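Local coordinates for carbohydrate-binding protein (Flavonifractor plautii, PDB 6N1B) that probably removes the N-acetyl group from the terminal N-acetylgalactosamine of the blood group A antigen, and is held here with the B trisaccharide, at residues Leu359-Asn365 against Lys380-Ile386. Sequence-based numbering, arbitrary orientation.
Sequences LQKDTNN and KSEDDRI
Gln360 and Ile386 form an antiparallel hydrogen-bonded pair, Gln360 N giving to Ile386 O (3.0 Å) and Ile386 N to Gln360 O. Here two inner strands of a four-stranded antiparallel sheet, 351-361 and 385-395, part into loops beside the bound trisaccharide. The close-packed part lies round Thr363 and Ile386, both buried. With chi1 at 48°, Thr363 OG1 sits between its own backbone N and carbonyl carbon and gives a 2.7 Å bond to Asp383 O from above the carbonyl plane, while Thr363 CB lies 3.8 Å from Ile386 CG1. Its backbone N bonds almost straight (170°) to Asp384 O at 3.2 Å. The other end is more open: Asn365 and Ser381 are exposed, yet Asn365 N still bonds to Lys380 O at 3.2 Å. The Lys380-Asp383 type I turn closes by Asp383 N on the other face of that carbonyl, and Asp383 OD2 takes Lys380 N (2.8 Å), while His47 holds OD1. On the sugar side Arg385 runs extended from CG to NE, its CD 4.0 Å from Leu359 CD2; a water accepts from Arg385 NE and Asp362 N. All five hydrogen bonds between the segments end on backbone carbonyls, leaving the Asp384 carboxylate to salt-bridge the glycan-pocket residue Arg79.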
# COMPACT_ATOMS: atom_id res chain seq x y z
N LEU A 359 7.53 -11.02 -4.49
CA LEU A 359 8.79 -11.13 -5.28
C LEU A 359 9.11 -12.61 -5.47
O LEU A 359 8.84 -13.42 -4.61
CB LEU A 359 9.97 -10.47 -4.54
CG LEU A 359 9.96 -8.96 -4.42
CD1 LEU A 359 9.03 -8.43 -3.35
CD2 LEU A 359 11.34 -8.47 -4.19
N GLN A 360 9.77 -12.84 -6.64
CA GLN A 360 10.35 -14.13 -6.98
C GLN A 360 11.81 -14.03 -6.80
O GLN A 360 12.48 -13.06 -7.22
CB GLN A 360 9.98 -14.52 -8.41
CG GLN A 360 10.49 -15.92 -8.75
CD GLN A 360 10.07 -16.46 -10.11
OE1 GLN A 360 9.24 -15.88 -10.80
NE2 GLN A 360 10.73 -17.59 -10.47
N LYS A 361 12.41 -15.07 -6.16
CA LYS A 361 13.88 -15.14 -5.94
C LYS A 361 14.65 -15.72 -7.14
O LYS A 361 14.15 -16.48 -7.92
CB LYS A 361 14.23 -15.91 -4.69
CG LYS A 361 13.67 -17.33 -4.68
CD LYS A 361 14.07 -18.05 -3.37
CE LYS A 361 13.05 -19.10 -3.11
NZ LYS A 361 12.99 -20.08 -4.14
N ASP A 362 15.93 -15.36 -7.17
CA ASP A 362 16.87 -16.09 -8.02
C ASP A 362 16.54 -16.05 -9.50
O ASP A 362 16.63 -17.02 -10.25
CB ASP A 362 17.12 -17.51 -7.54
CG ASP A 362 17.67 -17.54 -6.15
OD1 ASP A 362 18.58 -16.78 -5.80
OD2 ASP A 362 17.17 -18.37 -5.42
N THR A 363 16.15 -14.87 -9.98
CA THR A 363 15.52 -14.76 -11.28
C THR A 363 16.49 -14.29 -12.44
O THR A 363 16.04 -14.26 -13.60
CB THR A 363 14.34 -13.82 -11.28
OG1 THR A 363 14.67 -12.59 -10.62
CG2 THR A 363 13.13 -14.44 -10.62
N ASN A 364 17.74 -14.05 -12.15
CA ASN A 364 18.58 -13.38 -13.22
C ASN A 364 18.60 -14.32 -14.47
O ASN A 364 18.95 -15.46 -14.34
CB ASN A 364 20.01 -13.21 -12.78
CG ASN A 364 20.15 -12.50 -11.47
OD1 ASN A 364 20.59 -11.25 -11.50
ND2 ASN A 364 19.85 -13.11 -10.38
N ASN A 365 18.31 -13.71 -15.63
CA ASN A 365 18.35 -14.45 -16.94
C ASN A 365 17.47 -15.68 -17.02
O ASN A 365 17.64 -16.45 -17.96
CB ASN A 365 19.75 -14.80 -17.32
CG ASN A 365 20.64 -13.54 -17.36
OD1 ASN A 365 21.74 -13.56 -16.73
ND2 ASN A 365 20.21 -12.49 -17.98
N LYS A 380 15.89 -10.42 -16.85
CA LYS A 380 17.11 -9.87 -17.38
C LYS A 380 18.27 -9.99 -16.42
O LYS A 380 18.19 -10.57 -15.31
CB LYS A 380 16.87 -8.44 -17.92
CG LYS A 380 15.63 -8.19 -18.85
CD LYS A 380 15.61 -8.97 -20.04
CE LYS A 380 14.46 -8.53 -21.10
NZ LYS A 380 13.82 -9.72 -21.43
N SER A 381 19.39 -9.42 -16.86
CA SER A 381 20.64 -9.68 -16.21
C SER A 381 20.73 -9.13 -14.74
O SER A 381 21.37 -9.80 -13.94
CB SER A 381 21.77 -9.05 -17.02
OG SER A 381 21.49 -7.66 -17.19
N GLU A 382 20.08 -8.03 -14.45
CA GLU A 382 20.13 -7.42 -13.16
C GLU A 382 18.82 -7.66 -12.43
O GLU A 382 18.68 -7.07 -11.33
CB GLU A 382 20.56 -5.95 -13.24
CG GLU A 382 21.93 -5.83 -13.83
CD GLU A 382 22.50 -4.43 -13.85
OE1 GLU A 382 22.07 -3.56 -13.08
OE2 GLU A 382 23.56 -4.33 -14.52
N ASP A 383 17.95 -8.53 -12.92
CA ASP A 383 16.77 -8.94 -12.17
C ASP A 383 17.15 -10.02 -11.16
O ASP A 383 16.91 -11.20 -11.39
CB ASP A 383 15.71 -9.41 -13.12
CG ASP A 383 15.00 -8.32 -13.89
OD1 ASP A 383 14.94 -7.16 -13.38
OD2 ASP A 383 14.63 -8.62 -15.08
N ASP A 384 17.73 -9.62 -10.05
CA ASP A 384 18.05 -10.54 -9.01
C ASP A 384 16.82 -11.26 -8.44
O ASP A 384 16.81 -12.42 -7.99
CB ASP A 384 18.85 -9.91 -7.85
CG ASP A 384 20.05 -9.18 -8.29
OD1 ASP A 384 20.88 -9.72 -9.04
OD2 ASP A 384 20.17 -7.99 -8.04
N ARG A 385 15.70 -10.46 -8.46
CA ARG A 385 14.36 -10.90 -8.11
C ARG A 385 13.42 -10.15 -9.10
O ARG A 385 13.89 -9.26 -9.80
CB ARG A 385 14.06 -10.43 -6.63
CG ARG A 385 15.01 -11.00 -5.62
CD ARG A 385 14.67 -10.60 -4.20
NE ARG A 385 15.66 -11.21 -3.31
CZ ARG A 385 16.15 -10.66 -2.23
NH1 ARG A 385 15.81 -9.47 -1.80
NH2 ARG A 385 17.13 -11.35 -1.63
N ILE A 386 12.18 -10.58 -9.11
CA ILE A 386 11.16 -9.93 -9.93
C ILE A 386 10.00 -9.53 -9.01
O ILE A 386 9.56 -10.27 -8.17
CB ILE A 386 10.64 -10.86 -11.05
CG1 ILE A 386 11.70 -11.17 -12.09
CG2 ILE A 386 9.41 -10.29 -11.76
CD1 ILE A 386 12.03 -10.03 -13.06
O HOH W 1 17.04 -13.73 -4.67